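Long-range contacts in alpha-L-arabinosidase (Xanthomonas axonopodis pv. citri, PDB 6D25), which probably hydrolyses arabinofuranosyl side chains from arabinoxylans, including internal di-substituted units, as a trimeric GH51 arabinofuranosidase: residues D284-I289 / Y419-T424; Y267-G272 / I289-R294; L414-Y419 / V426-G431. All blocks are in the same frame, centred on the assembly; numbering follows the deposited sequence.

Interaction 1. Residues D284-I289 / Y419-T424; sequences DEAAWI and YRHGDT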
ATOM      1  N   ASP A 284     -22.503  37.660  19.980  1.00 25.48           N
ATOM      2  CA  ASP A 284     -22.749  39.064  19.737  1.00 26.01           C
ATOM      3  C   ASP A 284     -22.563  39.360  18.237  1.00 25.34           C
ATOM      4  O   ASP A 284     -22.322  38.453  17.413  1.00 23.28           O
ATOM      5  CB  ASP A 284     -21.854  39.934  20.615  1.00 28.20           C
ATOM      6  CG  ASP A 284     -20.361  39.784  20.362  1.00 28.78           C
ATOM      7  OD1 ASP A 284     -19.954  39.172  19.335  1.00 28.42           O
ATOM      8  OD2 ASP A 284     -19.612  40.250  21.246  1.00 30.79           O
ATOM      9  N   GLU A 285     -22.668  40.629  17.868  1.00 24.71           N
ATOM     10  CA  GLU A 285     -22.663  40.989  16.458  1.00 25.08           C
ATOM     11  C   GLU A 285     -21.284  40.707  15.853  1.00 25.43           C
ATOM     12  O   GLU A 285     -21.221  40.368  14.669  1.00 23.62           O
ATOM     13  CB  GLU A 285     -23.048  42.450  16.272  1.00 26.18           C
ATOM     14  CG  GLU A 285     -23.169  42.873  14.822  1.00 26.13           C
ATOM     15  CD  GLU A 285     -23.789  44.246  14.604  1.00 27.92           C
ATOM     16  OE1 GLU A 285     -24.128  44.923  15.634  1.00 29.54           O
ATOM     17  OE2 GLU A 285     -23.888  44.693  13.427  1.00 28.57           O
ATOM     18  N   ALA A 286     -20.205  40.900  16.631  1.00 24.81           N
ATOM     19  CA  ALA A 286     -18.833  40.597  16.141  1.00 24.68           C
ATOM     20  C   ALA A 286     -18.731  39.125  15.694  1.00 23.33           C
ATOM     21  O   ALA A 286     -18.203  38.845  14.621  1.00 22.38           O
ATOM     22  CB  ALA A 286     -17.806  40.928  17.211  1.00 25.54           C
ATOM     23  N   ALA A 287     -19.272  38.202  16.493  1.00 22.48           N
ATOM     24  CA  ALA A 287     -19.224  36.785  16.170  1.00 22.20           C
ATOM     25  C   ALA A 287     -20.127  36.461  14.968  1.00 21.54           C
ATOM     26  O   ALA A 287     -19.822  35.568  14.175  1.00 21.26           O
ATOM     27  CB  ALA A 287     -19.628  35.968  17.376  1.00 22.31           C
ATOM     28  N   TRP A 288     -21.248  37.176  14.860  1.00 20.99           N
ATOM     29  CA  TRP A 288     -22.175  37.064  13.714  1.00 20.36           C
ATOM     30  C   TRP A 288     -21.438  37.386  12.412  1.00 20.39           C
ATOM     31  O   TRP A 288     -21.355  36.543  11.492  1.00 19.40           O
ATOM     32  CB  TRP A 288     -23.359  38.005  13.944  1.00 20.40           C
ATOM     33  CG  TRP A 288     -24.273  38.252  12.789  1.00 20.56           C
ATOM     34  CD1 TRP A 288     -24.182  39.283  11.901  1.00 20.88           C
ATOM     35  CD2 TRP A 288     -25.461  37.513  12.440  1.00 19.90           C
ATOM     36  NE1 TRP A 288     -25.215  39.228  11.010  1.00 20.46           N
ATOM     37  CE2 TRP A 288     -26.001  38.139  11.291  1.00 20.07           C
ATOM     38  CE3 TRP A 288     -26.100  36.376  12.946  1.00 19.75           C
ATOM     39  CZ2 TRP A 288     -27.166  37.684  10.669  1.00 19.53           C
ATOM     40  CZ3 TRP A 288     -27.251  35.918  12.331  1.00 19.84           C
ATOM     41  CH2 TRP A 288     -27.773  36.565  11.195  1.00 19.66           C
ATOM     42  N   ILE A 289     -20.876  38.603  12.343  1.00 21.51           N
ATOM     43  CA  ILE A 289     -20.279  39.026  11.082  1.00 21.78           C
ATOM     44  C   ILE A 289     -19.022  38.199  10.792  1.00 22.51           C
ATOM     45  O   ILE A 289     -18.754  37.910   9.619  1.00 21.99           O
ATOM     46  CB  ILE A 289     -19.999  40.542  11.063  1.00 22.84           C
ATOM     47  CG1 ILE A 289     -19.778  41.020   9.618  1.00 22.56           C
ATOM     48  CG2 ILE A 289     -18.849  40.894  11.992  1.00 23.12           C
ATOM     49  CD1 ILE A 289     -19.644  42.509   9.475  1.00 23.89           C
ATOM     50  N   TYR A 419     -21.723  45.841   4.665  1.00 25.48           N
ATOM     51  CA  TYR A 419     -22.064  45.817   6.072  1.00 25.14           C
ATOM     52  C   TYR A 419     -20.755  45.710   6.860  1.00 26.58           C
ATOM     53  O   TYR A 419     -19.999  44.755   6.642  1.00 24.77           O
ATOM     54  CB  TYR A 419     -22.979  44.625   6.355  1.00 23.99           C
ATOM     55  CG  TYR A 419     -23.088  44.164   7.789  1.00 23.26           C
ATOM     56  CD1 TYR A 419     -23.192  45.063   8.852  1.00 24.02           C
ATOM     57  CD2 TYR A 419     -23.160  42.815   8.075  1.00 22.79           C
ATOM     58  CE1 TYR A 419     -23.326  44.615  10.157  1.00 23.72           C
ATOM     59  CE2 TYR A 419     -23.287  42.347   9.367  1.00 22.75           C
ATOM     60  CZ  TYR A 419     -23.395  43.252  10.411  1.00 23.43           C
ATOM     61  OH  TYR A 419     -23.547  42.756  11.673  1.00 23.82           O
ATOM     62  N   ARG A 420     -20.490  46.687   7.723  1.00 28.54           N
ATOM     63  CA  ARG A 420     -19.220  46.719   8.461  1.00 31.65           C
ATOM     64  C   ARG A 420     -19.519  46.721   9.959  1.00 30.35           C
ATOM     65  O   ARG A 420     -20.403  47.432  10.416  1.00 30.07           O
ATOM     66  CB  ARG A 420     -18.412  47.996   8.195  1.00 36.52           C
ATOM     67  CG  ARG A 420     -18.291  48.379   6.732  1.00 42.78           C
ATOM     68  CD  ARG A 420     -17.188  49.432   6.533  1.00 50.54           C
ATOM     69  NE  ARG A 420     -16.656  49.377   5.176  1.00 54.97           N
ATOM     70  CZ  ARG A 420     -17.154  50.053   4.152  1.00 59.17           C
ATOM     71  NH1 ARG A 420     -16.828  49.726   2.907  1.00 58.92           N
ATOM     72  NH2 ARG A 420     -18.022  51.019   4.396  1.00 64.00           N
ATOM     73  N   HIS A 421     -18.765  45.937  10.699  1.00 29.43           N
ATOM     74  CA  HIS A 421     -18.820  45.956  12.138  1.00 30.26           C
ATOM     75  C   HIS A 421     -17.412  45.693  12.642  1.00 31.11           C
ATOM     76  O   HIS A 421     -16.822  44.682  12.290  1.00 28.89           O
ATOM     77  CB  HIS A 421     -19.835  44.932  12.666  1.00 29.75           C
ATOM     78  CG  HIS A 421     -20.032  45.009  14.136  1.00 31.45           C
ATOM     79  ND1 HIS A 421     -20.800  45.995  14.722  1.00 32.64           N
ATOM     80  CD2 HIS A 421     -19.529  44.259  15.138  1.00 31.18           C
ATOM     81  CE1 HIS A 421     -20.772  45.846  16.039  1.00 32.93           C
ATOM     82  NE2 HIS A 421     -20.001  44.790  16.318  1.00 32.15           N
ATOM     83  N   GLY A 422     -16.884  46.631  13.409  1.00 32.63           N
ATOM     84  CA  GLY A 422     -15.463  46.600  13.778  1.00 34.72           C
ATOM     85  C   GLY A 422     -14.567  46.558  12.557  1.00 34.87           C
ATOM     86  O   GLY A 422     -14.761  47.346  11.646  1.00 35.32           O
ATOM     87  N   ASP A 423     -13.625  45.638  12.522  1.00 35.44           N
ATOM     88  CA  ASP A 423     -12.658  45.584  11.420  1.00 37.75           C
ATOM     89  C   ASP A 423     -13.119  44.576  10.344  1.00 35.56           C
ATOM     90  O   ASP A 423     -12.315  44.210   9.501  1.00 34.53           O
ATOM     91  CB  ASP A 423     -11.264  45.218  11.930  1.00 41.90           C
ATOM     92  CG  ASP A 423     -10.543  46.383  12.614  1.00 50.92           C
ATOM     93  OD1 ASP A 423     -11.039  47.556  12.627  1.00 55.54           O
ATOM     94  OD2 ASP A 423      -9.419  46.127  13.106  1.00 57.33           O
ATOM     95  N   THR A 424     -14.372  44.135  10.362  1.00 31.76           N
ATOM     96  CA  THR A 424     -14.863  43.143   9.390  1.00 30.56           C
ATOM     97  C   THR A 424     -15.922  43.771   8.488  1.00 29.12           C
ATOM     98  O   THR A 424     -16.742  44.565   8.949  1.00 28.20           O
ATOM     99  CB  THR A 424     -15.439  41.918  10.110  1.00 30.46           C
ATOM    100  OG1 THR A 424     -14.361  41.388  10.874  1.00 30.75           O
ATOM    101  CG2 THR A 424     -15.963  40.836   9.198  1.00 30.17           C
TER
HETATM  102  O   HOH W   1     -22.033  47.452  12.831  1.00 38.95           O
HETATM  103  O   HOH W   2     -20.073  43.044  18.764  1.00 31.78           O
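Where the barrel domain meets the beta-sandwich, the first turn of helix 285-312 packs on the tip of a beta hairpin, and Glu285 and Ile289 lie against Tyr419, His421 and Thr424. The hairpin reverses through a type II' turn from His421 to Thr424, while Asp284 caps the helix through OD1 and the N-H of Ala287.

Glu285 does two jobs. Its extended chain, with chi1 at -176° turning CG away from the amide nitrogen, makes a CH-pi contact over the face of the imidazole, Glu285 CG lying 3.8 Å from the His421 ring centroid, and its carboxylate continues the stack, 13° from the ring plane. The same group also lies nearly coplanar with the Tyr419 ring, whose OH donates to the anti lone pair of Glu285 OE2 at 2.6 Å. Water 1 sits in the imidazole plane, 2.7 Å from His421 ND1, and donates to Arg420 O. A second water joins the other nitrogen, His421 NE2, to the helix backbone at Ala286 N, 3.0 Å from each. The imidazole is thus tethered at both nitrogens.

Ile289 supplies the apolar half. Its CD1 covers one face of the tyrosine, 3.6 Å from Tyr419 CE2, and also touches the carbonyl oxygens of Tyr419 and Thr424. Ile289 CG1 slides past the methyl of Thr424, 3.8 Å from CG2. Trp288 flanks the phenol with CD1, 3.5 Å from Tyr419 OH, while its NE1 is bonded to Leu448 O. Arg347 and Leu350 of helix 346-361 touch Trp288, and Val426 of strand 424-435 lies against Ile289.

Interaction 2. Residues Y267-G272 / I289-R294; sequences YYTIPG and IQTLSR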
ATOM      1  N   TYR A 267     -14.442  22.621   3.084  1.00 17.24           N
ATOM      2  CA  TYR A 267     -14.215  23.885   3.775  1.00 17.07           C
ATOM      3  C   TYR A 267     -15.297  24.105   4.831  1.00 16.79           C
ATOM      4  O   TYR A 267     -16.471  24.287   4.495  1.00 16.59           O
ATOM      5  CB  TYR A 267     -14.234  25.073   2.811  1.00 17.68           C
ATOM      6  CG  TYR A 267     -14.071  26.406   3.509  1.00 17.71           C
ATOM      7  CD1 TYR A 267     -12.897  26.708   4.182  1.00 17.58           C
ATOM      8  CD2 TYR A 267     -15.101  27.336   3.551  1.00 17.47           C
ATOM      9  CE1 TYR A 267     -12.737  27.886   4.885  1.00 18.07           C
ATOM     10  CE2 TYR A 267     -14.958  28.520   4.252  1.00 17.73           C
ATOM     11  CZ  TYR A 267     -13.777  28.809   4.918  1.00 18.40           C
ATOM     12  OH  TYR A 267     -13.657  29.985   5.628  1.00 19.02           O
ATOM     13  N   TYR A 268     -14.880  24.119   6.088  1.00 16.71           N
ATOM     14  CA  TYR A 268     -15.736  24.419   7.218  1.00 16.74           C
ATOM     15  C   TYR A 268     -15.634  25.893   7.577  1.00 17.17           C
ATOM     16  O   TYR A 268     -14.575  26.523   7.491  1.00 16.53           O
ATOM     17  CB  TYR A 268     -15.339  23.597   8.442  1.00 17.05           C
ATOM     18  CG  TYR A 268     -15.686  22.144   8.322  1.00 17.08           C
ATOM     19  CD1 TYR A 268     -16.976  21.708   8.557  1.00 16.88           C
ATOM     20  CD2 TYR A 268     -14.747  21.210   7.925  1.00 17.61           C
ATOM     21  CE1 TYR A 268     -17.316  20.370   8.425  1.00 17.11           C
ATOM     22  CE2 TYR A 268     -15.091  19.873   7.764  1.00 17.30           C
ATOM     23  CZ  TYR A 268     -16.376  19.443   8.031  1.00 17.40           C
ATOM     24  OH  TYR A 268     -16.729  18.118   7.876  1.00 17.72           O
ATOM     25  N   THR A 269     -16.776  26.399   8.040  1.00 17.46           N
ATOM     26  CA  THR A 269     -16.877  27.739   8.542  1.00 17.73           C
ATOM     27  C   THR A 269     -16.655  27.679  10.059  1.00 17.92           C
ATOM     28  O   THR A 269     -17.528  27.180  10.794  1.00 17.65           O
ATOM     29  CB  THR A 269     -18.240  28.335   8.162  1.00 17.53           C
ATOM     30  OG1 THR A 269     -18.354  28.385   6.731  1.00 16.76           O
ATOM     31  CG2 THR A 269     -18.459  29.708   8.743  1.00 18.06           C
ATOM     32  N   ILE A 270     -15.493  28.154  10.509  1.00 19.00           N
ATOM     33  CA  ILE A 270     -15.113  27.954  11.896  1.00 19.58           C
ATOM     34  C   ILE A 270     -14.768  29.321  12.490  1.00 21.23           C
ATOM     35  O   ILE A 270     -13.606  29.737  12.478  1.00 20.79           O
ATOM     36  CB  ILE A 270     -13.939  26.959  12.038  1.00 20.08           C
ATOM     37  CG1 ILE A 270     -14.169  25.687  11.232  1.00 19.94           C
ATOM     38  CG2 ILE A 270     -13.660  26.673  13.503  1.00 20.33           C
ATOM     39  CD1 ILE A 270     -13.087  24.634  11.410  1.00 20.89           C
ATOM     40  N   PRO A 271     -15.761  30.006  13.039  1.00 22.09           N
ATOM     41  CA  PRO A 271     -15.444  31.268  13.688  1.00 23.06           C
ATOM     42  C   PRO A 271     -14.429  31.069  14.826  1.00 23.36           C
ATOM     43  O   PRO A 271     -14.530  30.102  15.597  1.00 23.25           O
ATOM     44  CB  PRO A 271     -16.767  31.815  14.255  1.00 22.94           C
ATOM     45  CG  PRO A 271     -17.754  30.704  14.132  1.00 22.40           C
ATOM     46  CD  PRO A 271     -17.181  29.679  13.181  1.00 22.25           C
ATOM     47  N   GLY A 272     -13.425  31.953  14.855  1.00 24.03           N
ATOM     48  CA  GLY A 272     -12.333  31.891  15.816  1.00 24.55           C
ATOM     49  C   GLY A 272     -11.221  30.938  15.393  1.00 25.72           C
ATOM     50  O   GLY A 272     -10.209  30.847  16.078  1.00 25.09           O
ATOM     51  N   ILE A 289     -20.876  38.603  12.343  1.00 21.51           N
ATOM     52  CA  ILE A 289     -20.279  39.026  11.082  1.00 21.78           C
ATOM     53  C   ILE A 289     -19.022  38.199  10.792  1.00 22.51           C
ATOM     54  O   ILE A 289     -18.754  37.910   9.619  1.00 21.99           O
ATOM     55  CB  ILE A 289     -19.999  40.542  11.063  1.00 22.84           C
ATOM     56  CG1 ILE A 289     -19.778  41.020   9.618  1.00 22.56           C
ATOM     57  CG2 ILE A 289     -18.849  40.894  11.992  1.00 23.12           C
ATOM     58  CD1 ILE A 289     -19.644  42.509   9.475  1.00 23.89           C
ATOM     59  N   GLN A 290     -18.267  37.801  11.825  1.00 23.21           N
ATOM     60  CA  GLN A 290     -17.081  36.978  11.614  1.00 24.55           C
ATOM     61  C   GLN A 290     -17.479  35.632  10.964  1.00 22.05           C
ATOM     62  O   GLN A 290     -16.788  35.155  10.082  1.00 20.42           O
ATOM     63  CB  GLN A 290     -16.299  36.729  12.911  1.00 28.00           C
ATOM     64  CG  GLN A 290     -14.885  36.189  12.609  1.00 33.67           C
ATOM     65  CD  GLN A 290     -14.264  35.114  13.482  1.00 38.68           C
ATOM     66  OE1 GLN A 290     -13.482  34.276  12.969  1.00 39.64           O
ATOM     67  NE2 GLN A 290     -14.549  35.162  14.797  1.00 38.49           N
ATOM     68  N   THR A 291     -18.564  35.031  11.429  1.00 19.42           N
ATOM     69  CA  THR A 291     -19.024  33.767  10.879  1.00 19.12           C
ATOM     70  C   THR A 291     -19.399  33.921   9.396  1.00 18.62           C
ATOM     71  O   THR A 291     -19.027  33.097   8.560  1.00 17.45           O
ATOM     72  CB  THR A 291     -20.217  33.224  11.682  1.00 18.52           C
ATOM     73  OG1 THR A 291     -19.841  33.118  13.046  1.00 19.04           O
ATOM     74  CG2 THR A 291     -20.684  31.890  11.179  1.00 18.41           C
ATOM     75  N   LEU A 292     -20.143  34.978   9.067  1.00 18.32           N
ATOM     76  CA  LEU A 292     -20.566  35.173   7.708  1.00 18.37           C
ATOM     77  C   LEU A 292     -19.365  35.507   6.803  1.00 18.70           C
ATOM     78  O   LEU A 292     -19.295  35.062   5.662  1.00 17.00           O
ATOM     79  CB  LEU A 292     -21.648  36.267   7.663  1.00 18.87           C
ATOM     80  CG  LEU A 292     -22.906  35.985   8.484  1.00 19.17           C
ATOM     81  CD1 LEU A 292     -23.957  37.065   8.253  1.00 20.74           C
ATOM     82  CD2 LEU A 292     -23.476  34.595   8.161  1.00 18.89           C
ATOM     83  N   SER A 293     -18.431  36.308   7.311  1.00 19.45           N
ATOM     84  CA  SER A 293     -17.206  36.624   6.585  1.00 20.48           C
ATOM     85  C   SER A 293     -16.446  35.332   6.257  1.00 20.55           C
ATOM     86  O   SER A 293     -16.017  35.092   5.099  1.00 20.68           O
ATOM     87  CB  SER A 293     -16.353  37.562   7.371  1.00 21.17           C
ATOM     88  OG  SER A 293     -15.189  37.916   6.646  1.00 22.79           O
ATOM     89  N   ARG A 294     -16.280  34.483   7.252  1.00 20.93           N
ATOM     90  CA  ARG A 294     -15.592  33.225   7.038  1.00 21.61           C
ATOM     91  C   ARG A 294     -16.341  32.339   6.040  1.00 19.40           C
ATOM     92  O   ARG A 294     -15.685  31.670   5.233  1.00 18.37           O
ATOM     93  CB  ARG A 294     -15.361  32.490   8.359  1.00 24.05           C
ATOM     94  CG  ARG A 294     -14.135  33.023   9.085  1.00 27.69           C
ATOM     95  CD  ARG A 294     -13.945  32.398  10.439  1.00 31.13           C
ATOM     96  NE  ARG A 294     -12.700  32.805  11.097  1.00 35.31           N
ATOM     97  CZ  ARG A 294     -11.569  32.099  11.051  1.00 35.94           C
ATOM     98  NH1 ARG A 294     -10.498  32.576  11.652  1.00 36.26           N
ATOM     99  NH2 ARG A 294     -11.527  30.924  10.424  1.00 34.16           N
TER
HETATM  100  O   HOH W   3     -13.516  28.998   8.557  1.00 20.55           O
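Strand 267-269 and helix 289-294 run almost antiparallel, 166° apart, and the chain leaving the strand closes on the helix at Pro271 and Thr291, whose CA atoms are 5.2 Å apart. There the Pro271 ring rests on the threonine, CG lying 3.4 Å from Thr291 OG1, a hydroxyl that also bonds to Ala287 O. The methyl of Thr269 presses on the helix backbone, its CG2 3.4 Å from Thr291 O.

Tyr267 OH donates to Arg294 O at 2.7 Å, approaching from above the carbonyl plane, with the oxygen at the edge of the ring. At the far end, Gln290 bends at chi2 (-141°) and turns OE1 to Gly272 N, which donates along a nearly straight 3.0 Å bond. Gln290 OE1 also accepts from Arg294 NE, although that bond is doubtfully short. The arginine chain, extended from CG to NE, carries one guanidinium face over Ile270 O. Water 3 lies in the guanidinium plane, at its edge, donating to Tyr267 OH and Tyr268 O, accepting from Ile270 N and, weakly, Arg294 NH2.

Strand 262-269 is the sixth of the eight parallel strands of the (beta/alpha)8 barrel expected of a GH51 enzyme, and the chain leaving it passes over helix 285-312.

Interaction 3. Residues L414-Y419 / V426-G431; sequences LQTPQY and VPAVHG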
ATOM      1  N   LEU A 414     -25.899  42.332  -8.050  1.00 26.84           N
ATOM      2  CA  LEU A 414     -26.370  43.276  -7.009  1.00 26.92           C
ATOM      3  C   LEU A 414     -25.294  44.332  -6.794  1.00 27.76           C
ATOM      4  O   LEU A 414     -24.153  43.975  -6.654  1.00 27.77           O
ATOM      5  CB  LEU A 414     -26.649  42.540  -5.696  1.00 25.91           C
ATOM      6  CG  LEU A 414     -27.745  41.487  -5.740  1.00 25.61           C
ATOM      7  CD1 LEU A 414     -27.886  40.811  -4.423  1.00 26.16           C
ATOM      8  CD2 LEU A 414     -29.066  42.103  -6.128  1.00 26.05           C
ATOM      9  N   GLN A 415     -25.690  45.578  -6.709  1.00 28.55           N
ATOM     10  CA  GLN A 415     -24.818  46.658  -6.271  1.00 30.93           C
ATOM     11  C   GLN A 415     -25.211  47.020  -4.837  1.00 29.12           C
ATOM     12  O   GLN A 415     -26.254  47.589  -4.610  1.00 28.65           O
ATOM     13  CB  GLN A 415     -24.894  47.859  -7.212  1.00 34.48           C
ATOM     14  CG  GLN A 415     -24.111  47.566  -8.491  1.00 39.65           C
ATOM     15  CD  GLN A 415     -25.004  47.337  -9.684  1.00 45.23           C
ATOM     16  OE1 GLN A 415     -25.795  48.220 -10.014  1.00 51.48           O
ATOM     17  NE2 GLN A 415     -24.871  46.184 -10.351  1.00 48.46           N
ATOM     18  N   THR A 416     -24.393  46.567  -3.913  1.00 28.42           N
ATOM     19  CA  THR A 416     -24.698  46.571  -2.488  1.00 28.31           C
ATOM     20  C   THR A 416     -23.569  47.322  -1.784  1.00 28.11           C
ATOM     21  O   THR A 416     -22.409  47.133  -2.127  1.00 28.91           O
ATOM     22  CB  THR A 416     -24.874  45.147  -1.921  1.00 26.94           C
ATOM     23  OG1 THR A 416     -25.130  45.270  -0.529  1.00 27.20           O
ATOM     24  CG2 THR A 416     -23.694  44.228  -2.111  1.00 27.10           C
ATOM     25  N   PRO A 417     -23.908  48.117  -0.771  1.00 27.67           N
ATOM     26  CA  PRO A 417     -22.887  48.604   0.137  1.00 27.83           C
ATOM     27  C   PRO A 417     -22.359  47.433   0.981  1.00 26.74           C
ATOM     28  O   PRO A 417     -22.975  46.342   1.011  1.00 24.07           O
ATOM     29  CB  PRO A 417     -23.548  49.635   1.066  1.00 28.75           C
ATOM     30  CG  PRO A 417     -24.986  49.702   0.624  1.00 29.69           C
ATOM     31  CD  PRO A 417     -25.236  48.555  -0.333  1.00 28.63           C
ATOM     32  N   GLN A 418     -21.245  47.681   1.663  1.00 26.51           N
ATOM     33  CA  GLN A 418     -20.761  46.744   2.661  1.00 26.36           C
ATOM     34  C   GLN A 418     -21.507  46.954   3.974  1.00 25.96           C
ATOM     35  O   GLN A 418     -21.883  48.069   4.338  1.00 26.51           O
ATOM     36  CB  GLN A 418     -19.258  46.900   2.885  1.00 28.04           C
ATOM     37  CG  GLN A 418     -18.422  46.610   1.643  1.00 28.98           C
ATOM     38  CD  GLN A 418     -18.420  45.142   1.301  1.00 28.69           C
ATOM     39  OE1 GLN A 418     -17.818  44.321   1.991  1.00 30.01           O
ATOM     40  NE2 GLN A 418     -19.078  44.788   0.219  1.00 29.27           N
ATOM     41  N   TYR A 419     -21.723  45.841   4.665  1.00 25.48           N
ATOM     42  CA  TYR A 419     -22.064  45.817   6.072  1.00 25.14           C
ATOM     43  C   TYR A 419     -20.755  45.710   6.860  1.00 26.58           C
ATOM     44  O   TYR A 419     -19.999  44.755   6.642  1.00 24.77           O
ATOM     45  CB  TYR A 419     -22.979  44.625   6.355  1.00 23.99           C
ATOM     46  CG  TYR A 419     -23.088  44.164   7.789  1.00 23.26           C
ATOM     47  CD1 TYR A 419     -23.192  45.063   8.852  1.00 24.02           C
ATOM     48  CD2 TYR A 419     -23.160  42.815   8.075  1.00 22.79           C
ATOM     49  CE1 TYR A 419     -23.326  44.615  10.157  1.00 23.72           C
ATOM     50  CE2 TYR A 419     -23.287  42.347   9.367  1.00 22.75           C
ATOM     51  CZ  TYR A 419     -23.395  43.252  10.411  1.00 23.43           C
ATOM     52  OH  TYR A 419     -23.547  42.756  11.673  1.00 23.82           O
ATOM     53  N   VAL A 426     -18.605  42.660   5.084  1.00 25.35           N
ATOM     54  CA  VAL A 426     -19.230  41.711   4.153  1.00 24.29           C
ATOM     55  C   VAL A 426     -20.231  42.483   3.296  1.00 23.58           C
ATOM     56  O   VAL A 426     -20.624  43.573   3.655  1.00 23.39           O
ATOM     57  CB  VAL A 426     -19.918  40.575   4.918  1.00 23.67           C
ATOM     58  CG1 VAL A 426     -18.919  39.762   5.725  1.00 23.34           C
ATOM     59  CG2 VAL A 426     -21.045  41.086   5.815  1.00 24.32           C
ATOM     60  N   PRO A 427     -20.656  41.911   2.169  1.00 22.74           N
ATOM     61  CA  PRO A 427     -21.762  42.539   1.437  1.00 22.86           C
ATOM     62  C   PRO A 427     -23.012  42.631   2.330  1.00 22.35           C
ATOM     63  O   PRO A 427     -23.321  41.676   3.026  1.00 21.10           O
ATOM     64  CB  PRO A 427     -22.001  41.642   0.198  1.00 22.98           C
ATOM     65  CG  PRO A 427     -21.323  40.336   0.549  1.00 22.76           C
ATOM     66  CD  PRO A 427     -20.158  40.725   1.433  1.00 22.89           C
ATOM     67  N   ALA A 428     -23.703  43.780   2.305  1.00 21.88           N
ATOM     68  CA  ALA A 428     -24.907  43.945   3.074  1.00 21.56           C
ATOM     69  C   ALA A 428     -25.980  42.933   2.609  1.00 21.04           C
ATOM     70  O   ALA A 428     -26.684  42.360   3.431  1.00 19.88           O
ATOM     71  CB  ALA A 428     -25.407  45.353   2.963  1.00 21.90           C
ATOM     72  N   VAL A 429     -26.103  42.761   1.292  1.00 21.38           N
ATOM     73  CA  VAL A 429     -27.087  41.847   0.721  1.00 20.78           C
ATOM     74  C   VAL A 429     -26.398  40.972  -0.316  1.00 20.98           C
ATOM     75  O   VAL A 429     -25.511  41.414  -1.066  1.00 20.81           O
ATOM     76  CB  VAL A 429     -28.268  42.616   0.097  1.00 21.50           C
ATOM     77  CG1 VAL A 429     -29.251  41.703  -0.637  1.00 20.82           C
ATOM     78  CG2 VAL A 429     -29.017  43.439   1.155  1.00 21.87           C
ATOM     79  N   HIS A 430     -26.821  39.718  -0.313  1.00 20.81           N
ATOM     80  CA  HIS A 430     -26.309  38.701  -1.204  1.00 21.23           C
ATOM     81  C   HIS A 430     -27.507  37.935  -1.769  1.00 20.47           C
ATOM     82  O   HIS A 430     -28.539  37.845  -1.110  1.00 20.72           O
ATOM     83  CB  HIS A 430     -25.407  37.753  -0.393  1.00 21.40           C
ATOM     84  CG  HIS A 430     -24.472  36.921  -1.192  1.00 22.24           C
ATOM     85  ND1 HIS A 430     -24.855  35.706  -1.758  1.00 22.17           N
ATOM     86  CD2 HIS A 430     -23.159  37.080  -1.463  1.00 23.23           C
ATOM     87  CE1 HIS A 430     -23.803  35.168  -2.352  1.00 23.41           C
ATOM     88  NE2 HIS A 430     -22.752  35.985  -2.206  1.00 24.63           N
ATOM     89  N   GLY A 431     -27.385  37.395  -2.983  1.00 19.63           N
ATOM     90  CA  GLY A 431     -28.553  36.699  -3.549  1.00 19.77           C
ATOM     91  C   GLY A 431     -28.194  35.849  -4.749  1.00 19.92           C
ATOM     92  O   GLY A 431     -27.027  35.786  -5.127  1.00 19.79           O
TER
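Thr416 is the bump that fills the central hollow of this hairpin, pushing between Pro427, Ala428 and Val429 where both strands lose their regular pairing. Its methyl CG2 lies 3.9 Å from Pro427 CB, and its hydroxyl tucks beside the methyl of Ala428. Because OG1 stands anti to the backbone N (chi1 178°), it reaches Val429 N, from which it accepts a 3.2 Å bond, and it donates to Pro417 O. Pro417 O is gripped twice, since Ala428 N donates to it as well at 3.0 Å. The side chain thus bridges the two interruptions.

Toward the turn, regular antiparallel pairing resumes: Tyr419 and Val426 exchange N-H...O bonds in a hydrogen-bonded pair. Their side chains lie side by side on one face of the sheet, with Val426 CG2 3.5 Å from Tyr419 CD2. Gln418 instead folds back over the opposing chain, bending so that OE1 sits 3.3 Å from Val426 C and NE2 lies near Pro427 CA. At the far end Leu414 reaches across, setting CD1 3.7 Å from Gly431 N, where no side chain stands, and against Val429 CG1.

Around the hairpin, strand 29-36 contributes Val31, touching Thr416, Pro417 and Val429. Helix 285-312 packs Ser293 on Val426 and Leu296 on Pro427, while His430 ND1 is bonded to Asp357 of helix 346-361.

Overall arrangement
The three contacts illustrate how one long helix can serve two domains. Interaction 2 holds helix 285-312 to strand 262-269 of the parallel barrel sheet, and interaction 1, about 11 Å away between centres, joins the start of the same helix to the sandwich. Ile289 belongs to both segment pairs. Interaction 3 lies within the hairpin of strands 407-421 and 424-435, its centre about 14 Å from that of interaction 1, with Tyr419 in common. Along the chain, interactions 1 and 2 cross, as do 1 and 3, whereas interaction 2 closes before 3 opens. Barrel strand, helix and hairpin therefore form a continuous packed series running from the barrel sheet to the sandwich.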